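Local coordinates for protein COG0778: Nitroreductase (Streptococcus pneumoniae, PDB 2B67) that binds flavin mononucleotide and, as a dimeric member of the nitroreductase family, probably catalyses NAD(P)H-dependent reduction of its substrates, at residues A[30-35]-A[144-149]; A[49-54]-A[80-85]; A[54-59]-A[167-172]; A[75-80]-A[180-185]; A[155-160]-A[176-181]. One frame throughout, in Å; residues are numbered along the deposited sequence. Where two conformers were deposited one is given.

Contact 1 (A[30-35]-A[144-149]); sequences RTAIEI and LALTDQ
In both Leu-146 and Gln-149 the CG atom stands anti to the carbonyl carbon (chi1 -73° and -59°), and from these starts the two side chains converge on Ala-32 of the facing helix. Leu-146 touches with one branch, its CD2 resting 3.6 Å from Ala-32 CB. Gln-149, extended beyond CG, brings NE2 to 3.8 Å from the same Ala-32 CB and to 3.7 Å from Thr-31 CB, with Thr-31 CG2 also close by. This amide nitrogen makes its hydrogen bond with Asp-28 O, one turn earlier in helix 26-36, while Thr-31 OG1 is bonded to Lys-27 O, so both polar ends are tied to the first turn of that helix. Further along, Ala-145 CB sits 3.6 Å from Ala-32 O and 4.1 Å from Ile-35 CB. The two small residues let the backbones come together: the CA atoms of Ala-32 and Ala-145 are 5.1 Å apart, and the axes of these short helical segments approach to 8.7 Å at an angle of 135°. Ile-35 also touches Asn-10 of the second subunit. The arrangement is a close helix-helix packing with an alanine at its centre on both sides, Ala-32 and Ala-145, here joining helix 26-36 to the long helix 124-148 in the helical layer of the nitroreductase alpha-beta fold.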
# COMPACT_ATOMS: atom_id res chain seq x y z
N ARG A 30 -2.30 -3.88 -19.11
CA ARG A 30 -2.90 -2.55 -19.17
C ARG A 30 -4.20 -2.49 -18.38
O ARG A 30 -4.48 -1.50 -17.70
CB ARG A 30 -3.13 -2.11 -20.62
CG ARG A 30 -3.55 -0.65 -20.71
CD ARG A 30 -4.11 -0.32 -22.06
NE ARG A 30 -5.39 0.39 -21.92
CZ ARG A 30 -5.57 1.66 -22.26
NH1 ARG A 30 -4.55 2.34 -22.76
NH2 ARG A 30 -6.75 2.25 -22.12
N THR A 31 -5.01 -3.54 -18.47
CA THR A 31 -6.24 -3.56 -17.68
C THR A 31 -5.95 -3.57 -16.17
O THR A 31 -6.57 -2.83 -15.41
CB THR A 31 -7.11 -4.77 -18.04
OG1 THR A 31 -7.52 -4.65 -19.41
CG2 THR A 31 -8.32 -4.84 -17.13
N ALA A 32 -5.03 -4.45 -15.75
CA ALA A 32 -4.72 -4.59 -14.33
C ALA A 32 -4.23 -3.24 -13.77
O ALA A 32 -4.56 -2.86 -12.65
CB ALA A 32 -3.67 -5.68 -14.12
N ILE A 33 -3.47 -2.52 -14.59
CA ILE A 33 -2.92 -1.25 -14.17
C ILE A 33 -4.02 -0.21 -14.12
O ILE A 33 -4.05 0.62 -13.21
CB ILE A 33 -1.69 -0.81 -15.02
CG1 ILE A 33 -0.51 -1.77 -14.80
CG2 ILE A 33 -1.29 0.65 -14.72
CD1 ILE A 33 0.68 -1.50 -15.73
N GLU A 34 -4.96 -0.28 -15.07
CA GLU A 34 -6.10 0.62 -15.04
C GLU A 34 -7.01 0.38 -13.83
O GLU A 34 -7.52 1.34 -13.20
CB GLU A 34 -6.87 0.61 -16.35
CG GLU A 34 -7.94 1.70 -16.44
CD GLU A 34 -8.67 1.69 -17.76
OE1 GLU A 34 -8.96 0.59 -18.28
OE2 GLU A 34 -8.94 2.78 -18.30
N ILE A 35 -7.22 -0.88 -13.46
CA ILE A 35 -7.95 -1.15 -12.19
C ILE A 35 -7.15 -0.67 -10.95
O ILE A 35 -7.72 -0.05 -10.04
CB ILE A 35 -8.36 -2.66 -12.04
CG1 ILE A 35 -9.41 -3.05 -13.10
CG2 ILE A 35 -8.96 -2.94 -10.66
CD1 ILE A 35 -9.62 -4.57 -13.18
N LEU A 144 -3.54 -7.62 -6.75
CA LEU A 144 -4.90 -8.17 -6.66
C LEU A 144 -5.59 -8.17 -8.00
O LEU A 144 -6.24 -9.18 -8.37
CB LEU A 144 -5.75 -7.41 -5.62
CG LEU A 144 -5.32 -7.65 -4.17
CD1 LEU A 144 -6.00 -6.57 -3.27
CD2 LEU A 144 -5.69 -9.05 -3.75
N ALA A 145 -5.44 -7.08 -8.75
CA ALA A 145 -6.00 -7.02 -10.09
C ALA A 145 -5.41 -8.11 -11.02
O ALA A 145 -6.14 -8.72 -11.78
CB ALA A 145 -5.87 -5.58 -10.71
N LEU A 146 -4.11 -8.35 -10.93
CA LEU A 146 -3.44 -9.42 -11.68
C LEU A 146 -3.98 -10.79 -11.29
O LEU A 146 -4.32 -11.64 -12.17
CB LEU A 146 -1.92 -9.37 -11.43
CG LEU A 146 -1.20 -8.20 -12.13
CD1 LEU A 146 0.27 -8.03 -11.70
CD2 LEU A 146 -1.31 -8.30 -13.66
N THR A 147 -4.07 -10.99 -9.97
CA THR A 147 -4.59 -12.21 -9.38
C THR A 147 -6.00 -12.47 -9.88
O THR A 147 -6.31 -13.58 -10.29
CB THR A 147 -4.62 -12.15 -7.83
OG1 THR A 147 -3.28 -11.96 -7.33
CG2 THR A 147 -5.22 -13.44 -7.24
N ASP A 148 -6.85 -11.44 -9.83
CA ASP A 148 -8.20 -11.55 -10.39
C ASP A 148 -8.27 -12.01 -11.85
O ASP A 148 -9.27 -12.57 -12.27
CB ASP A 148 -8.94 -10.21 -10.28
CG ASP A 148 -10.45 -10.38 -10.47
OD1 ASP A 148 -11.01 -9.76 -11.41
OD2 ASP A 148 -11.06 -11.15 -9.69
N GLN A 149 -7.23 -11.73 -12.63
CA GLN A 149 -7.19 -12.19 -13.99
C GLN A 149 -6.48 -13.52 -14.12
O GLN A 149 -6.26 -13.96 -15.22
CB GLN A 149 -6.48 -11.21 -14.88
CG GLN A 149 -7.06 -9.83 -14.92
CD GLN A 149 -6.49 -9.06 -16.11
OE1 GLN A 149 -6.28 -9.65 -17.17
NE2 GLN A 149 -6.26 -7.75 -15.94

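Contact 2 (A[49-54]-A[80-85]); sequences KFVVVR and ALFTDT. With ACY (acetic acid), chain F.
The bond from Phe-82 N to Lys-49 O, 2.8 Å long with an N-H...O angle of 172°, is the straightest of four that hold the two strands together. Lys-49 N returns to Phe-82 O at 2.9 Å, and a second reciprocal pair links Val-51 with Ala-80. Between these hydrogen-bonded pairs, Phe-50 and Leu-81 form a non-hydrogen-bonded pair. Their side chains lie alongside each other and point the same way, with Leu-81 CD1 over one face of the Phe-50 ring, 4.0 Å from its centroid and displaced toward the rim, a CH-pi contact. Helix 124-148 covers this side through Val-138 and Leu-142. The antiparallel ladder joins strand 48-53, the outermost strand on its side within the chain, to strand 77-84; beyond it a strand of the second subunit pairs in parallel with Phe-50 to Val-52, so the sheet continues across the dimer interface. On the face carrying Val-51 and Phe-82, Val-51 CG2 approaches the ring obliquely, 3.6 Å from Phe-82 CE1, and Val-51 CB lies 4.1 Å from Ala-80 CB. Helix 161-168 packs here, with Leu-168 on Ala-80. Lys-49 starts on the same face, but a bend at chi3 turns CE aside and one at chi4 (-67°) carries NZ to an acetate, probably from the crystallisation liquor, with Lys-49 NZ 2.9 Å from the acetate O.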
# COMPACT_ATOMS: atom_id res chain seq x y z
N LYS A 49 4.08 5.93 -11.47
CA LYS A 49 4.42 5.69 -12.88
C LYS A 49 4.78 4.22 -13.02
O LYS A 49 5.61 3.70 -12.26
CB LYS A 49 5.60 6.56 -13.36
CG LYS A 49 5.93 6.28 -14.84
CD LYS A 49 7.34 6.73 -15.28
CE LYS A 49 7.36 8.25 -15.50
NZ LYS A 49 6.52 8.67 -16.66
N PHE A 50 4.10 3.54 -13.93
CA PHE A 50 4.27 2.10 -14.16
C PHE A 50 5.12 1.85 -15.41
O PHE A 50 4.74 2.21 -16.55
CB PHE A 50 2.90 1.42 -14.30
CG PHE A 50 2.06 1.51 -13.06
CD1 PHE A 50 1.37 2.69 -12.74
CD2 PHE A 50 1.98 0.41 -12.18
CE1 PHE A 50 0.61 2.78 -11.56
CE2 PHE A 50 1.20 0.46 -11.04
CZ PHE A 50 0.52 1.64 -10.71
N VAL A 51 6.28 1.26 -15.20
CA VAL A 51 7.15 0.96 -16.33
C VAL A 51 7.04 -0.54 -16.64
O VAL A 51 7.56 -1.37 -15.89
CB VAL A 51 8.61 1.43 -16.08
CG1 VAL A 51 9.45 1.13 -17.30
CG2 VAL A 51 8.64 2.96 -15.79
N VAL A 52 6.33 -0.87 -17.73
CA VAL A 52 6.13 -2.25 -18.13
C VAL A 52 7.33 -2.76 -18.96
O VAL A 52 7.54 -2.36 -20.11
CB VAL A 52 4.79 -2.42 -18.88
CG1 VAL A 52 4.60 -3.83 -19.32
CG2 VAL A 52 3.64 -1.96 -17.99
N VAL A 53 8.09 -3.65 -18.36
CA VAL A 53 9.34 -4.09 -18.98
C VAL A 53 9.14 -5.42 -19.69
O VAL A 53 8.85 -6.44 -19.04
CB VAL A 53 10.47 -4.16 -17.95
CG1 VAL A 53 11.80 -4.58 -18.61
CG2 VAL A 53 10.60 -2.78 -17.24
N ARG A 54 9.29 -5.37 -21.01
CA ARG A 54 9.17 -6.54 -21.88
C ARG A 54 10.44 -6.71 -22.71
O ARG A 54 10.71 -7.79 -23.20
CB ARG A 54 7.96 -6.42 -22.83
CG ARG A 54 6.65 -6.74 -22.18
CD ARG A 54 5.45 -6.66 -23.18
NE ARG A 54 4.18 -6.80 -22.45
CZ ARG A 54 3.59 -7.96 -22.12
NH1 ARG A 54 2.45 -7.92 -21.45
NH2 ARG A 54 4.12 -9.15 -22.45
N ALA A 80 8.21 -2.08 -13.21
CA ALA A 80 8.90 -1.22 -12.27
C ALA A 80 7.97 -0.09 -11.83
O ALA A 80 7.57 0.72 -12.65
CB ALA A 80 10.19 -0.65 -12.90
N LEU A 81 7.62 -0.05 -10.54
CA LEU A 81 6.75 1.00 -10.01
C LEU A 81 7.62 2.14 -9.52
O LEU A 81 8.46 1.95 -8.63
CB LEU A 81 5.89 0.47 -8.85
CG LEU A 81 5.03 1.47 -8.05
CD1 LEU A 81 4.03 2.21 -8.97
CD2 LEU A 81 4.25 0.72 -6.99
N PHE A 82 7.42 3.31 -10.12
CA PHE A 82 8.15 4.55 -9.73
C PHE A 82 7.17 5.51 -9.05
O PHE A 82 5.94 5.46 -9.29
CB PHE A 82 8.72 5.29 -10.98
CG PHE A 82 9.91 4.60 -11.62
CD1 PHE A 82 9.73 3.45 -12.38
CD2 PHE A 82 11.20 5.10 -11.44
CE1 PHE A 82 10.82 2.82 -12.97
CE2 PHE A 82 12.29 4.49 -12.03
CZ PHE A 82 12.10 3.34 -12.80
N THR A 83 7.70 6.41 -8.24
CA THR A 83 6.88 7.48 -7.70
C THR A 83 7.53 8.81 -8.07
O THR A 83 8.75 8.88 -8.27
CB THR A 83 6.75 7.38 -6.18
OG1 THR A 83 8.06 7.23 -5.63
CG2 THR A 83 5.92 6.16 -5.79
N ASP A 84 6.70 9.84 -8.14
CA ASP A 84 7.07 11.19 -8.53
C ASP A 84 7.65 11.96 -7.38
O ASP A 84 6.92 12.38 -6.48
CB ASP A 84 5.82 11.94 -9.04
CG ASP A 84 6.14 13.10 -9.97
OD1 ASP A 84 7.26 13.67 -9.88
OD2 ASP A 84 5.25 13.47 -10.79
N THR A 85 8.96 12.20 -7.41
CA THR A 85 9.58 12.93 -6.33
C THR A 85 9.31 14.43 -6.40
O THR A 85 9.59 15.13 -5.43
CB THR A 85 11.10 12.71 -6.27
OG1 THR A 85 11.69 13.29 -7.45
CG2 THR A 85 11.42 11.17 -6.18
C ACY F . 5.67 12.28 -16.75
O ACY F . 6.55 11.49 -17.16
OXT ACY F . 4.62 11.92 -16.18
CH3 ACY F . 5.91 13.75 -16.97

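Contact 3 (A[54-59]-A[167-172]); sequences REKNAE and VLEIED
Lys-56 and Glu-169 face each other from opposite kinds of helix end: Lys-56 occupies the N-cap position before helix 57-61, whereas Glu-169, with positive phi (57°), forms the Schellman motif that closes helix 161-168. The backbones stay well apart, 7.0 Å between the CA atoms of Lys-56 and Leu-168, and side chains bridge the gap. Lys-56 does most of this work. Its CB touches Leu-168 CD2 at 4.1 Å, and farther out Lys-56 CD comes within 3.2 Å of Val-167 O, laying the aliphatic chain against the last helical turn. A bend at chi4 (75°) then swings NZ toward Glu-169, whose extended side chain crosses that of the lysine at about a right angle. The resulting salt bridge is long, 3.8 Å from Lys-56 NZ to Glu-169 OE1, and lies at the protein surface. Two helix ends are thereby joined on the side of the sheet away from helix 124-148, with Leu-168 packing on Val-53 and Ala-80 of the sheet. Glu-59 lies against Val-167, but it is disordered over two conformers, so its detailed contacts are doubtful. The second subunit closes in on the same helix end: Arg-204 of that chain gives hydrogen bonds to the carbonyl oxygens of Leu-168 and Glu-169, and also packs on Lys-56.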
# COMPACT_ATOMS: atom_id res chain seq x y z
N ARG A 54 9.29 -5.37 -21.01
CA ARG A 54 9.17 -6.54 -21.88
C ARG A 54 10.44 -6.71 -22.71
O ARG A 54 10.71 -7.79 -23.20
CB ARG A 54 7.96 -6.42 -22.83
CG ARG A 54 6.65 -6.74 -22.18
CD ARG A 54 5.45 -6.66 -23.18
NE ARG A 54 4.18 -6.80 -22.45
CZ ARG A 54 3.59 -7.96 -22.12
NH1 ARG A 54 2.45 -7.92 -21.45
NH2 ARG A 54 4.12 -9.15 -22.45
N GLU A 55 11.17 -5.62 -22.90
CA GLU A 55 12.38 -5.65 -23.68
C GLU A 55 13.67 -5.63 -22.87
O GLU A 55 14.60 -6.33 -23.24
CB GLU A 55 12.41 -4.53 -24.74
CG GLU A 55 12.22 -5.06 -26.14
CD GLU A 55 10.79 -4.96 -26.60
OE1 GLU A 55 10.07 -6.00 -26.58
OE2 GLU A 55 10.38 -3.83 -26.99
N LYS A 56 13.71 -4.85 -21.78
CA LYS A 56 14.93 -4.65 -20.97
C LYS A 56 15.06 -5.59 -19.74
O LYS A 56 15.81 -5.30 -18.80
CB LYS A 56 15.07 -3.16 -20.54
CG LYS A 56 15.22 -2.20 -21.75
CD LYS A 56 15.51 -0.77 -21.32
CE LYS A 56 16.10 0.06 -22.49
NZ LYS A 56 15.06 0.45 -23.52
N ASN A 57 14.36 -6.72 -19.78
CA ASN A 57 14.31 -7.63 -18.65
C ASN A 57 15.66 -8.16 -18.21
O ASN A 57 15.92 -8.26 -17.02
CB ASN A 57 13.38 -8.80 -18.91
CG ASN A 57 11.98 -8.34 -19.26
OD1 ASN A 57 11.06 -8.47 -18.45
ND2 ASN A 57 11.83 -7.81 -20.44
N ALA A 58 16.50 -8.54 -19.16
CA ALA A 58 17.81 -9.13 -18.82
C ALA A 58 18.72 -8.11 -18.15
O ALA A 58 19.43 -8.46 -17.21
CB ALA A 58 18.49 -9.72 -20.07
N GLU A 59 18.74 -6.89 -18.69
CA GLU A 59 19.43 -5.73 -18.13
C GLU A 59 18.95 -5.46 -16.70
O GLU A 59 19.74 -5.43 -15.75
CB GLU A 59 19.14 -4.48 -18.99
CG GLU A 59 20.28 -3.96 -19.88
CD GLU A 59 20.34 -2.42 -19.93
OE1 GLU A 59 21.31 -1.83 -19.37
OE2 GLU A 59 19.42 -1.80 -20.51
N VAL A 167 19.17 2.19 -16.44
CA VAL A 167 18.81 0.97 -17.16
C VAL A 167 17.46 1.05 -17.90
O VAL A 167 17.35 0.63 -19.04
CB VAL A 167 18.86 -0.25 -16.20
CG1 VAL A 167 18.33 -1.50 -16.84
CG2 VAL A 167 20.30 -0.47 -15.71
N LEU A 168 16.44 1.61 -17.26
CA LEU A 168 15.11 1.67 -17.87
C LEU A 168 14.83 2.97 -18.63
O LEU A 168 13.73 3.12 -19.18
CB LEU A 168 14.02 1.43 -16.80
CG LEU A 168 14.05 0.09 -16.09
CD1 LEU A 168 12.82 -0.16 -15.23
CD2 LEU A 168 14.19 -1.02 -17.10
N GLU A 169 15.80 3.89 -18.65
CA GLU A 169 15.67 5.17 -19.36
C GLU A 169 14.47 5.97 -18.89
O GLU A 169 13.60 6.37 -19.68
CB GLU A 169 15.66 4.98 -20.90
CG GLU A 169 16.84 4.17 -21.39
CD GLU A 169 16.83 3.91 -22.91
OE1 GLU A 169 15.78 4.14 -23.59
OE2 GLU A 169 17.90 3.46 -23.41
N ILE A 170 14.42 6.21 -17.58
CA ILE A 170 13.34 6.97 -16.97
C ILE A 170 13.95 8.18 -16.26
O ILE A 170 14.96 8.04 -15.56
CB ILE A 170 12.58 6.11 -15.92
CG1 ILE A 170 12.00 4.83 -16.54
CG2 ILE A 170 11.60 6.99 -15.15
CD1 ILE A 170 10.79 5.03 -17.54
N GLU A 171 13.34 9.35 -16.42
CA GLU A 171 13.77 10.59 -15.74
C GLU A 171 13.99 10.45 -14.23
O GLU A 171 13.17 9.83 -13.52
CB GLU A 171 12.79 11.74 -16.02
CG GLU A 171 12.77 12.21 -17.48
CD GLU A 171 14.12 12.78 -17.97
OE1 GLU A 171 14.90 13.34 -17.16
OE2 GLU A 171 14.38 12.67 -19.19
N ASP A 172 15.08 11.05 -13.75
CA ASP A 172 15.50 10.96 -12.35
C ASP A 172 14.49 11.57 -11.37
O ASP A 172 14.53 11.29 -10.15
CB ASP A 172 16.85 11.64 -12.15
CG ASP A 172 18.01 10.83 -12.70
OD1 ASP A 172 17.90 9.59 -12.87
OD2 ASP A 172 19.07 11.44 -12.98

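Contact 4 (A[75-80]-A[180-185]); sequences APVTIA and ITVGYT
Ile-79 and Val-182 cross obliquely on one face of the sheet, the tip of the isoleucine, CD1, meeting Val-182 CG2 at 3.6 Å. The same face carries Val-77, whose CB lies 3.9 Å from Val-182 CB, and Ile-180, placed directly across from Ile-79. On the other face Thr-78 and Thr-181 lie side by side, pointing the same way. Thr-181 puts OG1 between its backbone N and carbonyl carbon (chi1 53°), which leaves its methyl, CG2, to meet Thr-78 OG1 at 3.7 Å; Thr-181 OG1 itself accepts a weak hydrogen bond from Asn-154 N. Ala-75 CB, before the strand, adds to this side, 3.7 Å from Thr-181 CB. The backbones run antiparallel, Ile-79 and Ile-180 being joined by two bonds. Val-182 N donates to Val-77 O at 2.7 Å, but the return from Val-77 N to Val-182 O is weak at 3.4 Å, where Pro-76 CD also crowds that oxygen. Helix 124-148 covers the aliphatic face through Leu-142 and Leu-146. That face is held by hydrophobic packing of branched side chains, while the threonine face keeps polar groups, and the pairing of the strands weakens toward Pro-76.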
# COMPACT_ATOMS: atom_id res chain seq x y z
N ALA A 75 10.67 -14.00 -15.43
CA ALA A 75 9.31 -13.46 -15.53
C ALA A 75 9.08 -12.84 -16.91
O ALA A 75 9.90 -12.06 -17.38
CB ALA A 75 9.02 -12.47 -14.42
N PRO A 76 7.96 -13.20 -17.58
CA PRO A 76 7.73 -12.65 -18.93
C PRO A 76 7.66 -11.11 -18.87
O PRO A 76 8.03 -10.43 -19.83
CB PRO A 76 6.37 -13.24 -19.31
CG PRO A 76 6.14 -14.37 -18.42
CD PRO A 76 6.88 -14.12 -17.15
N VAL A 77 7.20 -10.59 -17.73
CA VAL A 77 7.02 -9.16 -17.56
C VAL A 77 7.48 -8.78 -16.16
O VAL A 77 7.25 -9.53 -15.22
CB VAL A 77 5.51 -8.74 -17.72
CG1 VAL A 77 5.30 -7.24 -17.42
CG2 VAL A 77 5.01 -9.09 -19.08
N THR A 78 8.10 -7.61 -16.05
CA THR A 78 8.36 -6.96 -14.77
C THR A 78 7.88 -5.52 -14.87
O THR A 78 8.12 -4.83 -15.85
CB THR A 78 9.85 -6.97 -14.36
OG1 THR A 78 10.28 -8.32 -14.18
CG2 THR A 78 10.07 -6.17 -13.02
N ILE A 79 7.16 -5.09 -13.84
CA ILE A 79 6.61 -3.76 -13.81
C ILE A 79 7.44 -3.07 -12.78
O ILE A 79 7.43 -3.48 -11.61
CB ILE A 79 5.12 -3.75 -13.39
CG1 ILE A 79 4.27 -4.43 -14.46
CG2 ILE A 79 4.65 -2.32 -13.19
CD1 ILE A 79 2.89 -4.90 -13.99
N ALA A 80 8.21 -2.08 -13.21
CA ALA A 80 8.90 -1.22 -12.27
C ALA A 80 7.97 -0.09 -11.83
O ALA A 80 7.57 0.72 -12.65
CB ALA A 80 10.19 -0.65 -12.90
N ILE A 180 7.74 -5.52 -9.67
CA ILE A 180 6.66 -6.49 -9.57
C ILE A 180 6.83 -7.41 -10.75
O ILE A 180 6.57 -6.99 -11.89
CB ILE A 180 5.25 -5.86 -9.77
CG1 ILE A 180 5.12 -4.47 -9.14
CG2 ILE A 180 4.17 -6.86 -9.36
CD1 ILE A 180 4.68 -4.44 -7.79
N THR A 181 7.25 -8.64 -10.49
CA THR A 181 7.32 -9.63 -11.57
C THR A 181 5.93 -10.13 -11.90
O THR A 181 5.08 -10.25 -11.03
CB THR A 181 8.20 -10.81 -11.21
OG1 THR A 181 7.78 -11.35 -9.94
CG2 THR A 181 9.71 -10.34 -11.15
N VAL A 182 5.70 -10.42 -13.18
CA VAL A 182 4.36 -10.81 -13.63
C VAL A 182 4.44 -12.03 -14.51
O VAL A 182 5.26 -12.09 -15.44
CB VAL A 182 3.65 -9.65 -14.36
CG1 VAL A 182 2.20 -10.05 -14.67
CG2 VAL A 182 3.64 -8.38 -13.45
N GLY A 183 3.64 -13.03 -14.19
CA GLY A 183 3.63 -14.24 -14.98
C GLY A 183 2.72 -15.29 -14.41
O GLY A 183 2.20 -15.16 -13.29
N TYR A 184 2.55 -16.36 -15.16
CA TYR A 184 1.78 -17.50 -14.69
C TYR A 184 2.69 -18.41 -13.89
O TYR A 184 3.86 -18.58 -14.24
CB TYR A 184 1.16 -18.21 -15.88
CG TYR A 184 0.16 -17.34 -16.57
CD1 TYR A 184 0.53 -16.54 -17.66
CD2 TYR A 184 -1.17 -17.28 -16.13
CE1 TYR A 184 -0.41 -15.74 -18.32
CE2 TYR A 184 -2.10 -16.48 -16.77
CZ TYR A 184 -1.72 -15.71 -17.86
OH TYR A 184 -2.65 -14.91 -18.49
N THR A 185 2.14 -19.01 -12.84
CA THR A 185 2.91 -19.75 -11.84
C THR A 185 3.11 -21.23 -12.17
O THR A 185 2.14 -21.93 -12.48
CB THR A 185 2.19 -19.74 -10.52
OG1 THR A 185 1.74 -18.41 -10.23
CG2 THR A 185 3.10 -20.29 -9.40

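Contact 5 (A[155-160]-A[176-181]); sequences IILGFD and PELLIT
Ile-155, Ile-156 and Leu-157 line the FMN pocket and rest on strand 174-183. Ile-155 CG2 is wedged tightly against both methyls of Leu-178, 3.4 Å from Leu-178 CD2 and 3.6 Å from Leu-178 CD1, while Ile-155 CG1 meets Ile-180 CD1 at 3.9 Å. Ile-156 faces the other way, toward Gln-71 and Val-72 of helix 68-74, and its CD1 reaches Thr-181 CG2. Leu-157 turns CD1 to 3.4 Å from Glu-177 O. Two backbone bonds hold this edge: Ile-156 N to Leu-179 O at 2.7 Å, and Leu-179 N to Ile-156 O, the latter nearly straight (171°). Past Gly-158, centre of an inverse gamma turn, Phe-159 folds back with CG between its backbone N and carbonyl carbon (chi1 64°). Leu-179 CG lies over the centre of the phenyl face, 3.7 Å from the centroid, a CH-pi contact, and Pro-176 CB touches the rim at Phe-159 CE2. Farther out, Glu-177 and Leu-178 form a classic beta bulge opposite Leu-81. FMN O4 takes a hydrogen bond from Gly-158 N and a weak one from Leu-157 N, while Pro-40 of the second subunit packs on Ile-155: a flavin site at the dimer interface, as in the nitroreductase family.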
# COMPACT_ATOMS: atom_id res chain seq x y z
N ILE A 155 6.24 -9.04 -5.44
CA ILE A 155 6.73 -7.69 -5.19
C ILE A 155 8.17 -7.86 -4.69
O ILE A 155 8.42 -8.64 -3.75
CB ILE A 155 5.83 -6.98 -4.13
CG1 ILE A 155 4.42 -6.74 -4.69
CG2 ILE A 155 6.41 -5.66 -3.65
CD1 ILE A 155 3.35 -6.50 -3.66
N ILE A 156 9.12 -7.17 -5.32
CA ILE A 156 10.53 -7.32 -5.01
C ILE A 156 11.03 -5.95 -4.60
O ILE A 156 10.85 -4.95 -5.32
CB ILE A 156 11.35 -7.84 -6.26
CG1 ILE A 156 11.00 -9.30 -6.57
CG2 ILE A 156 12.84 -7.68 -6.08
CD1 ILE A 156 11.47 -9.73 -7.98
N LEU A 157 11.63 -5.91 -3.43
CA LEU A 157 12.28 -4.74 -2.92
C LEU A 157 13.80 -4.89 -2.94
O LEU A 157 14.54 -3.90 -2.88
CB LEU A 157 11.78 -4.52 -1.49
CG LEU A 157 12.06 -3.21 -0.77
CD1 LEU A 157 11.92 -2.00 -1.70
CD2 LEU A 157 11.13 -3.09 0.44
N GLY A 158 14.29 -6.13 -3.04
CA GLY A 158 15.76 -6.38 -3.09
C GLY A 158 16.39 -6.19 -4.47
O GLY A 158 16.62 -7.18 -5.23
N PHE A 159 16.66 -4.93 -4.81
CA PHE A 159 17.29 -4.55 -6.06
C PHE A 159 17.99 -3.22 -5.84
O PHE A 159 17.73 -2.52 -4.85
CB PHE A 159 16.27 -4.47 -7.23
CG PHE A 159 15.23 -3.40 -7.06
CD1 PHE A 159 14.09 -3.63 -6.29
CD2 PHE A 159 15.37 -2.17 -7.68
CE1 PHE A 159 13.10 -2.62 -6.15
CE2 PHE A 159 14.39 -1.18 -7.55
CZ PHE A 159 13.26 -1.41 -6.78
N ASP A 160 18.88 -2.90 -6.78
CA ASP A 160 19.76 -1.75 -6.70
C ASP A 160 19.06 -0.52 -7.29
O ASP A 160 19.14 -0.27 -8.48
CB ASP A 160 21.04 -2.03 -7.52
CG ASP A 160 22.04 -0.89 -7.44
OD1 ASP A 160 21.72 0.10 -6.73
OD2 ASP A 160 23.15 -1.01 -8.02
N PRO A 176 12.58 4.66 -8.26
CA PRO A 176 12.02 3.32 -8.26
C PRO A 176 11.62 2.92 -6.84
O PRO A 176 12.35 3.17 -5.88
CB PRO A 176 13.15 2.45 -8.82
CG PRO A 176 14.42 3.24 -8.60
CD PRO A 176 14.03 4.69 -8.55
N GLU A 177 10.43 2.37 -6.70
CA GLU A 177 10.00 1.88 -5.38
C GLU A 177 10.08 0.37 -5.23
O GLU A 177 10.50 -0.14 -4.18
CB GLU A 177 8.56 2.35 -5.08
CG GLU A 177 8.43 3.90 -5.01
CD GLU A 177 8.92 4.50 -3.70
OE1 GLU A 177 9.40 3.78 -2.80
OE2 GLU A 177 8.85 5.73 -3.58
N LEU A 178 9.67 -0.35 -6.28
CA LEU A 178 9.40 -1.81 -6.25
C LEU A 178 9.51 -2.36 -7.66
O LEU A 178 9.16 -1.66 -8.63
CB LEU A 178 7.92 -2.07 -5.83
CG LEU A 178 7.42 -1.87 -4.40
CD1 LEU A 178 5.91 -2.15 -4.29
CD2 LEU A 178 8.22 -2.74 -3.38
N LEU A 179 9.91 -3.62 -7.77
CA LEU A 179 9.77 -4.37 -9.01
C LEU A 179 8.69 -5.42 -8.76
O LEU A 179 8.73 -6.12 -7.76
CB LEU A 179 11.09 -5.07 -9.43
CG LEU A 179 12.36 -4.21 -9.57
CD1 LEU A 179 13.54 -5.06 -10.11
CD2 LEU A 179 12.12 -2.96 -10.48
N ILE A 180 7.74 -5.52 -9.67
CA ILE A 180 6.66 -6.49 -9.57
C ILE A 180 6.83 -7.41 -10.75
O ILE A 180 6.57 -6.99 -11.89
CB ILE A 180 5.25 -5.86 -9.77
CG1 ILE A 180 5.12 -4.47 -9.14
CG2 ILE A 180 4.17 -6.86 -9.36
CD1 ILE A 180 4.68 -4.44 -7.79
N THR A 181 7.25 -8.64 -10.49
CA THR A 181 7.32 -9.63 -11.57
C THR A 181 5.93 -10.13 -11.90
O THR A 181 5.08 -10.25 -11.03
CB THR A 181 8.20 -10.81 -11.21
OG1 THR A 181 7.78 -11.35 -9.94
CG2 THR A 181 9.71 -10.34 -11.15

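Contacts 2, 4 and 5 are successive seams of one antiparallel sheet, in the order 48-53, 77-84, 174-183, 152-156: contacts 2 and 4 share Ala-80, contacts 4 and 5 share Ile-180 and Thr-181. Contact 1 packs on one face, Ile-33 CG2 meeting Phe-50 CG at 3.8 Å and Leu-146 CD1 meeting Val-182 CG2 at the same distance. Contact 3 lies on the other, where Ile-170 CD1 is 3.5 Å from Val-51 CG2; contacts 1 and 3 do not touch. Contact 5 borders the flavin, the Ile-155 side chain about 4 Å from FMN. The side chain of Ile-180 in contact 4 is about 8 Å from FMN, that of Leu-81 in contact 2 about 9 Å and that of Ile-35 in contact 1 about 12 Å.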